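Local structure of phenazine biosynthesis protein, PhzF family (Bacillus anthracis, 3EDN) at residues His140-Glu145 and Ala195-Ile200; Trp163-Pro168 and Ser187-Ile192; Val167-Leu172 and Glu176-Asn181. The protein is of unproven specificity but belongs to the PhzF family, has a diaminopimelate epimerase-like fold, and probably catalyses the isomerisation of a small metabolite. All coordinates share one frame; numbering follows the deposited sequence. Where two conformers were deposited one is given.

In the fold
From the N terminus, the chain leaves helix 135-141 through 140-145, and interaction 1 returns strand 196-201 to this point, closing the widest of the three loops. Interactions 2 and 3 both fall within that loop and set out from strand 163-168, sharing V167 and P168. Interaction 3 closes first, a short loop around helix 172-177; interaction 2 closes later, after helix 185-188, so the shorter loop lies within the longer. Strands 163-168 and 196-201 are parallel neighbours, and interaction 1 lies close to both others, its centre about 6 Å from that of 3, where P199 meets M178, and about 9 Å from that of 2; the centres of 2 and 3 are about 14 Å apart.

Interaction 1: His140-Glu145 and Ala195-Ile200; sequences HSIGLE and ASIHPI
I142 and I197 mark the closest approach of the two backbones, with their CA atoms 8.8 Å apart, where the turn that ends helix 135-141 passes strand 196-201. Such a spacing leaves room for side chains alone, and aliphatic groups fill it.

I142 does most of the touching. Its CG1 sits between the backbone N and the carbonyl carbon (chi1 55°), and the extended branch beyond carries the terminal methyl to the proline ring, I142 CD1 to P199 CG at 3.9 Å. The two side chains slide past each other in opposite directions, so the contact is alongside rather than end on. The other branch of I142 meets I197 more loosely, CG2 to CG2 at 4.4 Å. Isoleucine suits this place because its two branches can serve two partners at once, while P199 offers a rigid apolar ring. I197 CD1 lies 4.1 Å from S141 OG, but this is simple packing: the S141 hydroxyl is buried and spends its hydrogen bond on the L138 carbonyl, one helical turn back.

The turn itself is a Schellman motif. G143, with a positive phi of 78°, is its C-prime residue, a conformation that favours glycine. The outer bond of the motif runs from L144 N to A139 O, and the inner one from G143 N to H140 O at 3.0 Å. Beyond it the chain doubles back far enough for H140 NE2 to reach E145 OE1 at 3.0 Å; the oxygen lies in the imidazole plane, whereas the N-H arrives from above the carboxylate plane.

In the fold, strand 196-201 runs between strands 163-168 and 211-216. I142 and P199 both rest on F216 of the latter and on M178, while H198 packs against A232 and M236 of helix 230-244.

Interaction 2: Trp163-Pro168 and Ser187-Ile192; sequences WTVIVP and SVLKEI. With SO4 (sulfate ion), chain F.
W163 N donates a hydrogen bond of 2.8 Å to sulfate O3, with an N-H...O angle of 158°. The ion, probably from the crystallisation liquor, also places O3 3.4 Å from W163 CD1, oblique to the indole.

The protein contact proper falls to I192. Its delta methyl sits over one face of the indole, I192 CD1 lying 3.5 Å from W163 CD2 and 3.9 Å from the centroid of the six-membered ring. The line to that centroid leans 26° from the ring normal, a CH-pi contact offset toward the rim, and the two side chains cross at about a right angle. Isoleucine suits the place because its longer branch, extended beyond CG1, ends in a slim methyl that can settle on a flat surface.

Two residues further along the strand from W163, V165 meets L189 of the other segment tip to tip, with V165 CG2 3.7 Å from L189 CD2. Y157 of strand 156-159 touches V165, L189 and I192, adding a third wall.

Everything that joins the two segments is therefore apolar. Dispersion and the exclusion of water hold the chain after helix 185-188 against strand 163-168, while the backbone bonds of V165 go to S196 and H198 of the neighbouring strand.

Interaction 3: Val167-Leu172 and Glu176-Asn181; sequences VPVKNL and ERMKPN
The carbonyl oxygen of L172 stands obliquely over one face of the E176 carboxylate, L172 O lying 3.8 Å from E176 CD and displaced toward the CG side. E176 OE2 is hydrogen-bonded to Y205 OH.

L172 O also accepts a hydrogen bond from E176 N, at 2.9 Å and with an N-H...O angle of 151°. This is the i to i+4 bond of the short helix 172-177. E176 CG, beside its own backbone N (chi1 -68°), also lies close to the same carbonyl oxygen, 3.2 Å from L172 O. N171 is the N-cap of this helix, its OD1 accepting from V174 N, a role that suits the short asparagine side chain.

Past the helix the chain turns inward at M178, deposited as selenomethionine. Its extended side chain meets V169 tip to tip, M178 CE lying 3.6 Å from V169 CG1 and 4.1 Å from V169 CG2. The long unbranched residue spans the distance, and the compact forked valine receives its end with both methyls. M178 also touches R214 of strand 211-216.

The contact thus divides by chemistry. One main-chain hydrogen bond, from exposed E176 to buried L172, belongs to the short helix, while V169 and M178 join the buried side by apolar contact.

Interaction 1: His140-Glu145 and Ala195-Ile200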
loop_
_atom_site.group_PDB
_atom_site.type_symbol
_atom_site.label_atom_id
_atom_site.label_comp_id
_atom_site.label_asym_id
_atom_site.label_seq_id
_atom_site.Cartn_x
_atom_site.Cartn_y
_atom_site.Cartn_z
ATOM N N HIS A 140 30.880 25.022 21.241
ATOM C CA HIS A 140 30.724 26.031 20.211
ATOM C C HIS A 140 29.652 25.643 19.179
ATOM O O HIS A 140 28.948 26.511 18.646
ATOM C CB HIS A 140 32.064 26.303 19.522
ATOM C CG HIS A 140 33.012 27.135 20.337
ATOM N ND1 HIS A 140 34.338 27.302 19.989
ATOM C CD2 HIS A 140 32.831 27.841 21.480
ATOM C CE1 HIS A 140 34.927 28.085 20.880
ATOM N NE2 HIS A 140 34.036 28.423 21.797
ATOM N N SER A 141 29.527 24.343 18.909
ATOM C CA SER A 141 28.580 23.860 17.884
ATOM C C SER A 141 27.135 24.115 18.294
ATOM O O SER A 141 26.240 24.164 17.441
ATOM C CB SER A 141 28.797 22.370 17.583
ATOM O OG SER A 141 28.276 21.540 18.601
ATOM N N ILE A 142 26.916 24.259 19.601
ATOM C CA ILE A 142 25.597 24.609 20.122
ATOM C C ILE A 142 25.539 26.031 20.681
ATOM O O ILE A 142 24.647 26.368 21.455
ATOM C CB ILE A 142 25.054 23.562 21.143
ATOM C CG1 ILE A 142 26.021 23.305 22.304
ATOM C CG2 ILE A 142 24.761 22.234 20.442
ATOM C CD1 ILE A 142 25.472 22.280 23.315
ATOM N N GLY A 143 26.491 26.871 20.272
ATOM C CA GLY A 143 26.432 28.288 20.585
ATOM C C GLY A 143 26.852 28.655 21.996
ATOM O O GLY A 143 26.520 29.733 22.480
ATOM N N LEU A 144 27.600 27.761 22.645
ATOM C CA LEU A 144 28.019 27.942 24.027
ATOM C C LEU A 144 29.534 28.075 24.154
ATOM O O LEU A 144 30.268 27.969 23.170
ATOM C CB LEU A 144 27.567 26.751 24.864
ATOM C CG LEU A 144 26.057 26.530 24.946
ATOM C CD1 LEU A 144 25.814 25.238 25.722
ATOM C CD2 LEU A 144 25.390 27.702 25.616
ATOM N N GLU A 145 29.994 28.304 25.381
ATOM C CA GLU A 145 31.421 28.237 25.673
ATOM C C GLU A 145 31.677 27.032 26.561
ATOM O O GLU A 145 30.744 26.449 27.131
ATOM C CB GLU A 145 31.937 29.528 26.330
ATOM C CG GLU A 145 31.728 30.791 25.505
ATOM C CD GLU A 145 32.587 30.828 24.249
ATOM O OE1 GLU A 145 33.612 30.109 24.198
ATOM O OE2 GLU A 145 32.235 31.580 23.307
ATOM N N ALA A 195 24.890 11.510 14.505
ATOM C CA ALA A 195 24.072 11.559 15.727
ATOM C C ALA A 195 23.427 12.924 15.907
ATOM O O ALA A 195 23.975 13.939 15.493
ATOM C CB ALA A 195 24.914 11.217 16.950
ATOM N N SER A 196 22.257 12.950 16.551
ATOM C CA SER A 196 21.692 14.199 17.035
ATOM C C SER A 196 22.423 14.580 18.325
ATOM O O SER A 196 23.182 13.774 18.885
ATOM C CB SER A 196 20.214 13.999 17.347
ATOM O OG SER A 196 20.060 12.875 18.196
ATOM N N ILE A 197 22.206 15.810 18.782
ATOM C CA ILE A 197 22.778 16.282 20.040
ATOM C C ILE A 197 21.676 16.703 21.008
ATOM O O ILE A 197 20.827 17.532 20.673
ATOM C CB ILE A 197 23.780 17.458 19.833
ATOM C CG1 ILE A 197 24.942 17.000 18.942
ATOM C CG2 ILE A 197 24.300 17.944 21.204
ATOM C CD1 ILE A 197 25.996 18.081 18.662
ATOM N N HIS A 198 21.710 16.123 22.211
ATOM C CA HIS A 198 20.643 16.338 23.173
ATOM C C HIS A 198 21.183 16.806 24.528
ATOM O O HIS A 198 21.394 15.994 25.450
ATOM C CB HIS A 198 19.840 15.049 23.355
ATOM C CG HIS A 198 18.461 15.293 23.885
ATOM N ND1 HIS A 198 17.344 15.273 23.080
ATOM C CD2 HIS A 198 18.027 15.625 25.126
ATOM C CE1 HIS A 198 16.275 15.540 23.808
ATOM N NE2 HIS A 198 16.661 15.776 25.050
ATOM N N PRO A 199 21.414 18.117 24.659
ATOM C CA PRO A 199 21.900 18.659 25.928
ATOM C C PRO A 199 20.875 18.484 27.036
ATOM O O PRO A 199 19.664 18.495 26.779
ATOM C CB PRO A 199 22.122 20.139 25.619
ATOM C CG PRO A 199 22.246 20.209 24.110
ATOM C CD PRO A 199 21.279 19.151 23.620
ATOM N N ILE A 200 21.360 18.298 28.260
ATOM C CA ILE A 200 20.495 18.046 29.403
ATOM C C ILE A 200 20.949 18.824 30.638
ATOM O O ILE A 200 22.116 19.243 30.736
ATOM C CB ILE A 200 20.418 16.540 29.772
ATOM C CG1 ILE A 200 21.778 16.024 30.269
ATOM C CG2 ILE A 200 19.905 15.736 28.588
ATOM C CD1 ILE A 200 21.734 14.684 30.935
#

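Interaction 2: Trp163-Pro168 and Ser187-Ile192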
loop_
_atom_site.group_PDB
_atom_site.type_symbol
_atom_site.label_atom_id
_atom_site.label_comp_id
_atom_site.label_asym_id
_atom_site.label_seq_id
_atom_site.Cartn_x
_atom_site.Cartn_y
_atom_site.Cartn_z
ATOM N N TRP A 163 20.830 6.987 17.818
ATOM C CA TRP A 163 21.977 7.556 18.516
ATOM C C TRP A 163 21.855 9.059 18.709
ATOM O O TRP A 163 21.651 9.809 17.743
ATOM C CB TRP A 163 23.286 7.246 17.772
ATOM C CG TRP A 163 23.758 5.824 17.931
ATOM C CD1 TRP A 163 23.661 4.812 17.013
ATOM C CD2 TRP A 163 24.394 5.258 19.088
ATOM N NE1 TRP A 163 24.183 3.651 17.531
ATOM C CE2 TRP A 163 24.657 3.900 18.796
ATOM C CE3 TRP A 163 24.771 5.771 20.342
ATOM C CZ2 TRP A 163 25.266 3.048 19.710
ATOM C CZ3 TRP A 163 25.386 4.923 21.252
ATOM C CH2 TRP A 163 25.628 3.573 20.928
ATOM N N THR A 164 21.998 9.492 19.962
ATOM C CA THR A 164 22.058 10.918 20.303
ATOM C C THR A 164 23.247 11.149 21.250
ATOM O O THR A 164 23.750 10.204 21.844
ATOM C CB THR A 164 20.722 11.398 20.929
ATOM O OG1 THR A 164 20.639 12.822 20.863
ATOM C CG2 THR A 164 20.573 10.915 22.380
ATOM N N VAL A 165 23.701 12.390 21.366
ATOM C CA VAL A 165 24.769 12.726 22.313
ATOM C C VAL A 165 24.152 13.443 23.500
ATOM O O VAL A 165 23.564 14.527 23.350
ATOM C CB VAL A 165 25.868 13.636 21.689
ATOM C CG1 VAL A 165 27.043 13.783 22.647
ATOM C CG2 VAL A 165 26.363 13.063 20.360
ATOM N N ILE A 166 24.268 12.829 24.676
ATOM C CA ILE A 166 23.823 13.462 25.901
ATOM C C ILE A 166 24.939 14.410 26.365
ATOM O O ILE A 166 26.040 13.956 26.682
ATOM C CB ILE A 166 23.549 12.403 26.997
ATOM C CG1 ILE A 166 22.429 11.421 26.572
ATOM C CG2 ILE A 166 23.210 13.078 28.321
ATOM C CD1 ILE A 166 21.075 12.117 26.278
ATOM N N VAL A 167 24.649 15.710 26.389
ATOM C CA VAL A 167 25.607 16.753 26.748
ATOM C C VAL A 167 25.132 17.504 28.008
ATOM O O VAL A 167 24.292 18.416 27.920
ATOM C CB VAL A 167 25.759 17.769 25.601
ATOM C CG1 VAL A 167 26.834 18.806 25.944
ATOM C CG2 VAL A 167 26.118 17.056 24.306
ATOM N N PRO A 168 25.646 17.116 29.183
ATOM C CA PRO A 168 25.243 17.822 30.407
ATOM C C PRO A 168 25.713 19.282 30.420
ATOM O O PRO A 168 26.911 19.558 30.215
ATOM C CB PRO A 168 25.915 17.009 31.522
ATOM C CG PRO A 168 26.138 15.614 30.898
ATOM C CD PRO A 168 26.518 15.955 29.474
ATOM N N SER A 187 31.737 17.102 12.137
ATOM C CA SER A 187 33.163 17.342 12.358
ATOM C C SER A 187 33.546 17.197 13.826
ATOM O O SER A 187 34.695 16.875 14.144
ATOM C CB SER A 187 33.585 18.718 11.828
ATOM O OG SER A 187 33.018 19.765 12.598
ATOM N N VAL A 188 32.580 17.428 14.713
ATOM C CA VAL A 188 32.803 17.339 16.152
ATOM C C VAL A 188 32.570 15.917 16.645
ATOM O O VAL A 188 33.259 15.444 17.546
ATOM C CB VAL A 188 31.872 18.295 16.933
ATOM C CG1 VAL A 188 32.038 18.094 18.440
ATOM C CG2 VAL A 188 32.139 19.750 16.542
ATOM N N LEU A 189 31.603 15.238 16.040
ATOM C CA LEU A 189 31.189 13.900 16.476
ATOM C C LEU A 189 31.840 12.790 15.660
ATOM O O LEU A 189 31.159 12.097 14.909
ATOM C CB LEU A 189 29.663 13.761 16.387
ATOM C CG LEU A 189 28.839 14.835 17.113
ATOM C CD1 LEU A 189 27.353 14.664 16.829
ATOM C CD2 LEU A 189 29.118 14.816 18.611
ATOM N N LYS A 190 33.151 12.612 15.827
ATOM C CA LYS A 190 33.922 11.688 14.983
ATOM C C LYS A 190 33.378 10.259 14.989
ATOM O O LYS A 190 33.276 9.611 13.939
ATOM C CB LYS A 190 35.389 11.660 15.416
ATOM C CG LYS A 190 36.031 13.021 15.549
ATOM C CD LYS A 190 36.021 13.771 14.233
ATOM C CE LYS A 190 36.937 14.978 14.311
ATOM N NZ LYS A 190 37.013 15.681 13.004
ATOM N N GLU A 191 33.036 9.775 16.180
ATOM C CA GLU A 191 32.635 8.384 16.354
ATOM C C GLU A 191 31.300 8.085 15.675
ATOM O O GLU A 191 31.133 7.029 15.053
ATOM C CB GLU A 191 32.578 8.031 17.845
ATOM C CG GLU A 191 32.142 6.601 18.138
ATOM C CD GLU A 191 33.177 5.563 17.748
ATOM O OE1 GLU A 191 34.317 5.940 17.405
ATOM O OE2 GLU A 191 32.844 4.360 17.793
ATOM N N ILE A 192 30.351 9.011 15.807
ATOM C CA ILE A 192 29.022 8.862 15.210
ATOM C C ILE A 192 28.598 10.186 14.581
ATOM O O ILE A 192 27.833 10.958 15.167
ATOM C CB ILE A 192 27.952 8.414 16.241
ATOM C CG1 ILE A 192 28.507 7.329 17.176
ATOM C CG2 ILE A 192 26.687 7.946 15.522
ATOM C CD1 ILE A 192 27.447 6.688 18.089
HETATM S S SO4 F . 20.316 6.441 14.041
HETATM O O1 SO4 F . 19.738 5.363 13.239
HETATM O O2 SO4 F . 19.277 7.393 14.398
HETATM O O3 SO4 F . 20.985 5.893 15.199
HETATM O O4 SO4 F . 21.329 7.143 13.264
#

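Interaction 3: Val167-Leu172 and Glu176-Asn181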
loop_
_atom_site.group_PDB
_atom_site.type_symbol
_atom_site.label_atom_id
_atom_site.label_comp_id
_atom_site.label_asym_id
_atom_site.label_seq_id
_atom_site.Cartn_x
_atom_site.Cartn_y
_atom_site.Cartn_z
ATOM N N VAL A 167 24.649 15.710 26.389
ATOM C CA VAL A 167 25.607 16.753 26.748
ATOM C C VAL A 167 25.132 17.504 28.008
ATOM O O VAL A 167 24.292 18.416 27.920
ATOM C CB VAL A 167 25.759 17.769 25.601
ATOM C CG1 VAL A 167 26.834 18.806 25.944
ATOM C CG2 VAL A 167 26.118 17.056 24.306
ATOM N N PRO A 168 25.646 17.116 29.183
ATOM C CA PRO A 168 25.243 17.822 30.407
ATOM C C PRO A 168 25.713 19.282 30.420
ATOM O O PRO A 168 26.911 19.558 30.215
ATOM C CB PRO A 168 25.915 17.009 31.522
ATOM C CG PRO A 168 26.138 15.614 30.898
ATOM C CD PRO A 168 26.518 15.955 29.474
ATOM N N VAL A 169 24.770 20.202 30.634
ATOM C CA VAL A 169 25.081 21.628 30.800
ATOM C C VAL A 169 24.679 22.106 32.207
ATOM O O VAL A 169 23.960 21.413 32.931
ATOM C CB VAL A 169 24.461 22.507 29.673
ATOM C CG1 VAL A 169 24.943 22.039 28.299
ATOM C CG2 VAL A 169 22.952 22.471 29.755
ATOM N N LYS A 170 25.171 23.271 32.605
ATOM C CA LYS A 170 25.042 23.693 33.994
ATOM C C LYS A 170 23.601 23.889 34.467
ATOM O O LYS A 170 23.250 23.446 35.555
ATOM C CB LYS A 170 25.873 24.954 34.246
ATOM C CG LYS A 170 27.367 24.666 34.449
ATOM C CD LYS A 170 28.157 25.973 34.580
ATOM C CE LYS A 170 29.565 25.723 35.112
ATOM N NZ LYS A 170 30.351 24.777 34.313
ATOM N N ASN A 171 22.772 24.540 33.653
ATOM C CA ASN A 171 21.419 24.900 34.096
ATOM C C ASN A 171 20.521 25.387 32.965
ATOM O O ASN A 171 20.936 25.386 31.799
ATOM C CB ASN A 171 21.488 25.916 35.248
ATOM C CG ASN A 171 22.275 27.155 34.893
ATOM O OD1 ASN A 171 22.281 27.609 33.751
ATOM N ND2 ASN A 171 22.956 27.711 35.886
ATOM N N LEU A 172 19.296 25.816 33.304
ATOM C CA LEU A 172 18.340 26.269 32.283
ATOM C C LEU A 172 18.772 27.546 31.572
ATOM O O LEU A 172 18.515 27.719 30.372
ATOM C CB LEU A 172 16.941 26.431 32.871
ATOM C CG LEU A 172 16.293 25.158 33.387
ATOM C CD1 LEU A 172 15.004 25.506 34.140
ATOM C CD2 LEU A 172 16.048 24.132 32.255
ATOM N N GLU A 176 18.799 28.080 27.542
ATOM C CA GLU A 176 18.092 29.196 26.883
ATOM C C GLU A 176 18.972 29.904 25.851
ATOM O O GLU A 176 18.464 30.469 24.874
ATOM C CB GLU A 176 17.567 30.198 27.930
ATOM C CG GLU A 176 16.432 29.646 28.806
ATOM C CD GLU A 176 16.010 30.566 29.954
ATOM O OE1 GLU A 176 16.385 31.759 29.961
ATOM O OE2 GLU A 176 15.291 30.086 30.860
ATOM N N ARG A 177 20.286 29.880 26.064
ATOM C CA ARG A 177 21.238 30.528 25.165
ATOM C C ARG A 177 21.644 29.691 23.958
ATOM O O ARG A 177 22.267 30.196 23.026
ATOM C CB ARG A 177 22.507 30.895 25.934
ATOM C CG ARG A 177 22.338 32.026 26.938
ATOM C CD ARG A 177 23.525 32.049 27.917
ATOM N NE ARG A 177 24.791 31.906 27.198
ATOM C CZ ARG A 177 25.817 31.179 27.636
ATOM N NH1 ARG A 177 25.746 30.538 28.797
ATOM N NH2 ARG A 177 26.909 31.088 26.904
HETATM N N MSE A 178 21.326 28.405 23.970
HETATM C CA MSE A 178 21.789 27.548 22.891
HETATM C C MSE A 178 21.295 27.942 21.519
HETATM O O MSE A 178 20.158 28.389 21.354
HETATM C CB MSE A 178 21.392 26.115 23.143
HETATM C CG MSE A 178 22.123 25.556 24.282
HETATM SE SE MSE A 178 21.286 23.882 24.756
HETATM C CE MSE A 178 22.725 23.326 25.745
ATOM N N LYS A 179 22.181 27.742 20.547
ATOM C CA LYS A 179 21.901 27.991 19.142
ATOM C C LYS A 179 22.636 26.929 18.342
ATOM O O LYS A 179 23.852 26.988 18.217
ATOM C CB LYS A 179 22.399 29.378 18.737
ATOM C CG LYS A 179 21.673 30.522 19.419
ATOM C CD LYS A 179 22.062 31.858 18.821
ATOM C CE LYS A 179 21.282 32.997 19.452
ATOM N NZ LYS A 179 21.588 34.291 18.780
ATOM N N PRO A 180 21.910 25.927 17.826
ATOM C CA PRO A 180 22.556 24.833 17.116
ATOM C C PRO A 180 23.141 25.236 15.763
ATOM O O PRO A 180 22.468 25.898 14.956
ATOM C CB PRO A 180 21.407 23.832 16.909
ATOM C CG PRO A 180 20.195 24.682 16.872
ATOM C CD PRO A 180 20.450 25.739 17.909
ATOM N N ASN A 181 24.386 24.835 15.542
ATOM C CA ASN A 181 25.015 24.895 14.233
ATOM C C ASN A 181 25.104 23.467 13.679
ATOM O O ASN A 181 26.182 22.883 13.598
ATOM C CB ASN A 181 26.410 25.517 14.360
ATOM C CG ASN A 181 27.001 25.906 13.027
ATOM O OD1 ASN A 181 26.436 25.633 11.966
ATOM N ND2 ASN A 181 28.169 26.542 13.074
#